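PDB 3MSO: steroid delta-isomerase from Pseudomonas aeruginosa, which probably shifts a double bond in a steroid-like substrate, as an isomerase of the SnoaL-like, NTF2-type family, though its actual substrate is uncertain. Local coordinates for residues B[4-8]-B[75-81]; B[81-87]-B[98-104]. All blocks are in the same frame, centred on the assembly; numbering follows the deposited sequence.

Interaction 1: residues B[4-8]-B[75-81]; sequences SLPLE and LASADGR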
loop_
_atom_site.group_PDB
_atom_site.type_symbol
_atom_site.label_atom_id
_atom_site.label_comp_id
_atom_site.label_asym_id
_atom_site.label_seq_id
_atom_site.Cartn_x
_atom_site.Cartn_y
_atom_site.Cartn_z
ATOM N N SER B 4 -19.004 -2.650 31.139
ATOM C CA SER B 4 -19.884 -3.776 30.837
ATOM C C SER B 4 -20.864 -3.467 29.702
ATOM O O SER B 4 -21.585 -2.463 29.710
ATOM C CB SER B 4 -20.614 -4.274 32.082
ATOM N N LEU B 5 -20.865 -4.364 28.728
ATOM C CA LEU B 5 -21.652 -4.333 27.504
ATOM C C LEU B 5 -22.663 -5.498 27.523
ATOM O O LEU B 5 -22.395 -6.506 28.183
ATOM C CB LEU B 5 -20.647 -4.578 26.345
ATOM C CG LEU B 5 -20.359 -3.501 25.297
ATOM C CD1 LEU B 5 -20.313 -2.108 25.890
ATOM C CD2 LEU B 5 -19.050 -3.794 24.607
ATOM N N PRO B 6 -23.749 -5.447 26.712
ATOM C CA PRO B 6 -24.681 -6.594 26.655
ATOM C C PRO B 6 -24.153 -7.805 25.863
ATOM O O PRO B 6 -24.737 -8.201 24.843
ATOM C CB PRO B 6 -25.920 -5.984 25.994
ATOM C CG PRO B 6 -25.373 -4.916 25.095
ATOM C CD PRO B 6 -24.204 -4.333 25.848
ATOM N N LEU B 7 -23.043 -8.390 26.332
ATOM C CA LEU B 7 -22.379 -9.528 25.704
ATOM C C LEU B 7 -22.745 -10.818 26.373
ATOM O O LEU B 7 -23.069 -10.813 27.553
ATOM C CB LEU B 7 -20.853 -9.363 25.778
ATOM C CG LEU B 7 -20.215 -8.334 24.885
ATOM C CD1 LEU B 7 -18.719 -8.328 25.093
ATOM C CD2 LEU B 7 -20.516 -8.614 23.405
ATOM N N GLU B 8 -22.612 -11.942 25.643
ATOM C CA GLU B 8 -22.801 -13.280 26.170
ATOM C C GLU B 8 -21.731 -13.494 27.248
ATOM O O GLU B 8 -20.613 -12.992 27.120
ATOM C CB GLU B 8 -22.647 -14.319 25.059
ATOM C CG GLU B 8 -23.801 -14.376 24.067
ATOM C CD GLU B 8 -23.817 -15.592 23.155
ATOM O OE1 GLU B 8 -22.787 -16.303 23.065
ATOM O OE2 GLU B 8 -24.880 -15.841 22.542
ATOM N N LEU B 75 -18.293 -1.287 21.561
ATOM C CA LEU B 75 -19.629 -1.502 21.046
ATOM C C LEU B 75 -19.894 -2.988 20.854
ATOM O O LEU B 75 -19.025 -3.723 20.382
ATOM C CB LEU B 75 -19.780 -0.762 19.692
ATOM C CG LEU B 75 -19.325 0.720 19.640
ATOM C CD1 LEU B 75 -17.911 0.851 19.064
ATOM C CD2 LEU B 75 -20.312 1.567 18.878
ATOM N N ALA B 76 -21.100 -3.423 21.202
ATOM C CA ALA B 76 -21.527 -4.817 21.080
ATOM C C ALA B 76 -22.655 -4.983 20.061
ATOM O O ALA B 76 -23.542 -4.128 19.967
ATOM C CB ALA B 76 -21.987 -5.334 22.442
ATOM N N SER B 77 -22.647 -6.102 19.330
ATOM C CA SER B 77 -23.740 -6.444 18.414
ATOM C C SER B 77 -24.947 -6.949 19.266
ATOM O O SER B 77 -24.735 -7.387 20.412
ATOM C CB SER B 77 -23.288 -7.524 17.442
ATOM O OG SER B 77 -22.878 -8.683 18.143
ATOM N N ALA B 78 -26.189 -6.904 18.720
ATOM C CA ALA B 78 -27.376 -7.355 19.484
ATOM C C ALA B 78 -27.372 -8.842 19.890
ATOM O O ALA B 78 -28.043 -9.207 20.854
ATOM C CB ALA B 78 -28.660 -7.015 18.751
ATOM N N ASP B 79 -26.602 -9.687 19.191
ATOM C CA ASP B 79 -26.505 -11.105 19.538
ATOM C C ASP B 79 -25.487 -11.407 20.672
ATOM O O ASP B 79 -25.319 -12.573 21.046
ATOM C CB ASP B 79 -26.240 -11.946 18.273
ATOM C CG ASP B 79 -24.844 -11.904 17.687
ATOM O OD1 ASP B 79 -24.058 -11.031 18.083
ATOM O OD2 ASP B 79 -24.552 -12.725 16.798
ATOM N N GLY B 80 -24.800 -10.366 21.163
ATOM C CA GLY B 80 -23.805 -10.451 22.233
ATOM C C GLY B 80 -22.614 -11.341 21.930
ATOM O O GLY B 80 -21.932 -11.808 22.847
ATOM N N ARG B 81 -22.348 -11.549 20.637
ATOM C CA ARG B 81 -21.294 -12.403 20.090
ATOM C C ARG B 81 -20.210 -11.645 19.351
ATOM O O ARG B 81 -19.169 -12.241 19.032
ATOM C CB ARG B 81 -21.897 -13.448 19.144
ATOM C CG ARG B 81 -22.820 -14.421 19.828
ATOM C CD ARG B 81 -23.511 -15.264 18.792
ATOM N NE ARG B 81 -24.427 -16.210 19.410
ATOM C CZ ARG B 81 -24.050 -17.348 19.984
ATOM N NH1 ARG B 81 -22.763 -17.679 20.037
ATOM N NH2 ARG B 81 -24.953 -18.151 20.534
#

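Interaction 2: residues B[81-87]-B[98-104]; sequences RSVVLEF and GIDMIRF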
loop_
_atom_site.group_PDB
_atom_site.type_symbol
_atom_site.label_atom_id
_atom_site.label_comp_id
_atom_site.label_asym_id
_atom_site.label_seq_id
_atom_site.Cartn_x
_atom_site.Cartn_y
_atom_site.Cartn_z
ATOM N N ARG B 81 -22.348 -11.549 20.637
ATOM C CA ARG B 81 -21.294 -12.403 20.090
ATOM C C ARG B 81 -20.210 -11.645 19.351
ATOM O O ARG B 81 -19.169 -12.241 19.032
ATOM C CB ARG B 81 -21.897 -13.448 19.144
ATOM C CG ARG B 81 -22.820 -14.421 19.828
ATOM C CD ARG B 81 -23.511 -15.264 18.792
ATOM N NE ARG B 81 -24.427 -16.210 19.410
ATOM C CZ ARG B 81 -24.050 -17.348 19.984
ATOM N NH1 ARG B 81 -22.763 -17.679 20.037
ATOM N NH2 ARG B 81 -24.953 -18.151 20.534
ATOM N N SER B 82 -20.461 -10.366 19.044
ATOM C CA SER B 82 -19.490 -9.518 18.370
ATOM C C SER B 82 -19.282 -8.211 19.113
ATOM O O SER B 82 -20.222 -7.617 19.655
ATOM C CB SER B 82 -19.860 -9.279 16.913
ATOM O OG SER B 82 -19.433 -10.367 16.111
ATOM N N VAL B 83 -18.022 -7.776 19.128
ATOM C CA VAL B 83 -17.568 -6.563 19.776
ATOM C C VAL B 83 -16.681 -5.753 18.834
ATOM O O VAL B 83 -15.973 -6.323 17.996
ATOM C CB VAL B 83 -16.861 -6.925 21.117
ATOM C CG1 VAL B 83 -15.418 -7.399 20.925
ATOM C CG2 VAL B 83 -16.931 -5.782 22.119
ATOM N N VAL B 84 -16.747 -4.432 18.949
ATOM C CA VAL B 84 -15.846 -3.513 18.259
ATOM C C VAL B 84 -15.148 -2.711 19.354
ATOM O O VAL B 84 -15.814 -2.080 20.193
ATOM C CB VAL B 84 -16.507 -2.618 17.172
ATOM C CG1 VAL B 84 -15.650 -1.383 16.873
ATOM C CG2 VAL B 84 -16.762 -3.413 15.899
ATOM N N LEU B 85 -13.811 -2.812 19.380
ATOM C CA LEU B 85 -12.965 -2.084 20.329
ATOM C C LEU B 85 -12.224 -1.012 19.555
ATOM O O LEU B 85 -11.320 -1.331 18.769
ATOM C CB LEU B 85 -11.971 -3.017 21.070
ATOM C CG LEU B 85 -12.536 -4.316 21.638
ATOM C CD1 LEU B 85 -11.432 -5.222 22.110
ATOM C CD2 LEU B 85 -13.585 -4.040 22.728
ATOM N N GLU B 86 -12.677 0.244 19.705
ATOM C CA GLU B 86 -12.091 1.419 19.055
ATOM C C GLU B 86 -10.789 1.754 19.774
ATOM O O GLU B 86 -10.763 1.766 21.014
ATOM C CB GLU B 86 -13.064 2.616 19.141
ATOM C CG GLU B 86 -12.468 3.933 18.679
ATOM C CD GLU B 86 -13.268 5.170 19.007
ATOM O OE1 GLU B 86 -13.765 5.292 20.148
ATOM O OE2 GLU B 86 -13.352 6.049 18.126
ATOM N N PHE B 87 -9.717 2.047 19.009
ATOM C CA PHE B 87 -8.442 2.428 19.593
ATOM C C PHE B 87 -7.753 3.564 18.862
ATOM O O PHE B 87 -8.009 3.812 17.672
ATOM C CB PHE B 87 -7.483 1.210 19.727
ATOM C CG PHE B 87 -7.010 0.579 18.427
ATOM C CD1 PHE B 87 -5.931 1.114 17.722
ATOM C CD2 PHE B 87 -7.624 -0.567 17.927
ATOM C CE1 PHE B 87 -5.494 0.531 16.531
ATOM C CE2 PHE B 87 -7.186 -1.146 16.721
ATOM C CZ PHE B 87 -6.140 -0.577 16.026
ATOM N N GLY B 98 -8.070 3.148 14.940
ATOM C CA GLY B 98 -8.427 1.806 14.503
ATOM C C GLY B 98 -9.508 1.106 15.283
ATOM O O GLY B 98 -9.986 1.617 16.299
ATOM N N ILE B 99 -9.886 -0.097 14.802
ATOM C CA ILE B 99 -10.860 -0.975 15.445
ATOM C C ILE B 99 -10.411 -2.429 15.468
ATOM O O ILE B 99 -9.844 -2.914 14.505
ATOM C CB ILE B 99 -12.316 -0.864 14.881
ATOM C CG1 ILE B 99 -12.411 -1.230 13.381
ATOM C CG2 ILE B 99 -12.955 0.477 15.196
ATOM C CD1 ILE B 99 -13.708 -2.028 12.984
ATOM N N ASP B 100 -10.692 -3.130 16.570
ATOM C CA ASP B 100 -10.524 -4.580 16.683
ATOM C C ASP B 100 -11.981 -5.037 16.638
ATOM O O ASP B 100 -12.754 -4.644 17.523
ATOM C CB ASP B 100 -9.894 -4.998 18.035
ATOM C CG ASP B 100 -8.420 -4.676 18.176
ATOM O OD1 ASP B 100 -7.692 -4.795 17.173
ATOM O OD2 ASP B 100 -7.983 -4.360 19.309
HETATM N N MSE B 101 -12.391 -5.735 15.565
HETATM C CA MSE B 101 -13.755 -6.249 15.441
HETATM C C MSE B 101 -13.696 -7.758 15.664
HETATM O O MSE B 101 -13.310 -8.509 14.771
HETATM C CB MSE B 101 -14.419 -5.865 14.112
HETATM C CG MSE B 101 -15.868 -6.385 13.977
HETATM SE SE MSE B 101 -16.976 -5.244 12.839
HETATM C CE MSE B 101 -15.938 -5.253 11.242
ATOM N N ILE B 102 -14.045 -8.173 16.883
ATOM C CA ILE B 102 -13.964 -9.554 17.350
ATOM C C ILE B 102 -15.328 -10.253 17.379
ATOM O O ILE B 102 -16.275 -9.741 17.993
ATOM C CB ILE B 102 -13.271 -9.616 18.769
ATOM C CG1 ILE B 102 -12.011 -8.684 18.864
ATOM C CG2 ILE B 102 -12.979 -11.069 19.204
ATOM C CD1 ILE B 102 -11.464 -8.482 20.220
ATOM N N ARG B 103 -15.394 -11.451 16.756
ATOM C CA ARG B 103 -16.539 -12.361 16.787
ATOM C C ARG B 103 -16.133 -13.612 17.620
ATOM O O ARG B 103 -15.060 -14.191 17.404
ATOM C CB ARG B 103 -16.988 -12.780 15.383
ATOM C CG ARG B 103 -18.218 -13.696 15.402
ATOM C CD ARG B 103 -18.499 -14.328 14.062
ATOM N NE ARG B 103 -19.238 -13.413 13.195
ATOM C CZ ARG B 103 -18.745 -12.843 12.099
ATOM N NH1 ARG B 103 -17.501 -13.109 11.701
ATOM N NH2 ARG B 103 -19.498 -12.023 11.378
ATOM N N PHE B 104 -17.006 -14.008 18.566
ATOM C CA PHE B 104 -16.796 -15.148 19.447
ATOM C C PHE B 104 -17.816 -16.275 19.165
ATOM O O PHE B 104 -18.887 -16.014 18.602
ATOM C CB PHE B 104 -16.988 -14.691 20.890
ATOM C CG PHE B 104 -16.126 -13.560 21.363
ATOM C CD1 PHE B 104 -14.883 -13.805 21.924
ATOM C CD2 PHE B 104 -16.586 -12.258 21.325
ATOM C CE1 PHE B 104 -14.097 -12.755 22.390
ATOM C CE2 PHE B 104 -15.808 -11.213 21.808
ATOM C CZ PHE B 104 -14.567 -11.465 22.339
#

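Interaction 1: residues B[4-8]-B[75-81]
A beta turn that ends a sheet strand can offer its last carbonyl to the segment leading into a distant helix. Here the type I turn S77 to G80 joins two antiparallel strands of the NTF2-like sheet, and residues 4-8, just ahead of helix 9-23, lie across it. L75 comes first. Its side chain points away from 4-8, but its backbone is covered by L5, whose CD2 lies 3.9 Å from L75 C. A76 turns its methyl toward the N-terminal segment and is the apolar focus: its CB is 3.8 Å from L5 CG, 3.7 Å from L7 CD2 and 4.2 Å from P6 CD. Residues 75-77 also pair with an antiparallel strand of the second subunit, so this edge of the sheet runs on across the interface. S77 O receives the turn's hydrogen bond from G80 N at 3.1 Å, while D79 OD1 accepts one from R81 N at 3.1 Å, forming an Asx turn, and another from S77 OG at 2.6 Å. G80 has positive phi, and the approach is close enough that a CB there would crowd P6 O and E8 N; L7 and G80 have CA atoms 3.9 Å apart. P6 centres an inverse gamma turn, and E8 follows at the N-cap position of helix 9-23, its N donating to G80 O at 2.9 Å, nearly linearly. R81, whose NH2 also forms a salt bridge with D106, ends the walk: E8 OE2 lies over its guanidinium face, 3.1 Å from R81 NH2, a salt bridge of charges alone.

Interaction 2: residues B[81-87]-B[98-104]
In a beta hairpin the alternation of side chains gives each face of the sheet its own character, and strands 82-91 and 94-104 of this NTF2-like fold illustrate it. The axes of segments 82-87 and 98-104 run antiparallel at 162° and approach to 4.6 Å. V83-I102, L85-D100 and F87-G98 are hydrogen-bonded pairs; F104 N to R81 O adds a further bond at 2.8 Å.

The face bearing V83, L85, I102 and F87 packs on helix 9-23, L85 touching L15 and W18 and F104 touching A11 and T14. L85 and I102 are both mt rotamers, and their CD1 atoms meet at 3.8 Å. V83 CG1 lies 3.8 Å from I102 CB and 3.9 Å from F104 CE2, at the edge of that ring. The carboxylate of D100 is held by Y71.

The face of S82, V84, E86, I99 and M101 meets the second subunit, where S82 OG bonds to R73 of that subunit. V84, in the t rotamer, sets CG1 3.7 Å from I99 CG2 and CG2 3.6 Å from SE of the selenomethionine M101. The end of the M101 side chain then leads away from strand 82-87.

F87 adopts the p rotamer, which folds its ring over its cross-strand partner. Glycine makes this possible, since a CB there would clash with F87 CZ; G98 CA instead forms a CH-pi contact 3.8 Å from the F87 ring centroid.

Overall arrangement
The two interactions follow one another along the chain, with R81 as their common residue: interaction 1 closes where interaction 2 opens, and their centres lie about 10 Å apart on the same side of the chain's centre. Both reach one mixed sheet, in which strand 82-91 sits between strands 69-77 and 94-104. Backbone pairing between L75 and V84, and between S77 and S82, carries the sheet from one contact into the other, while L5 packs on V83. Interaction 1 is thus peripheral and partly buried, joining the N-terminal segment to the sheet edge, whereas interaction 2 is buried within the sheet. Both touch the second subunit, so the same strands serve fold and assembly alike.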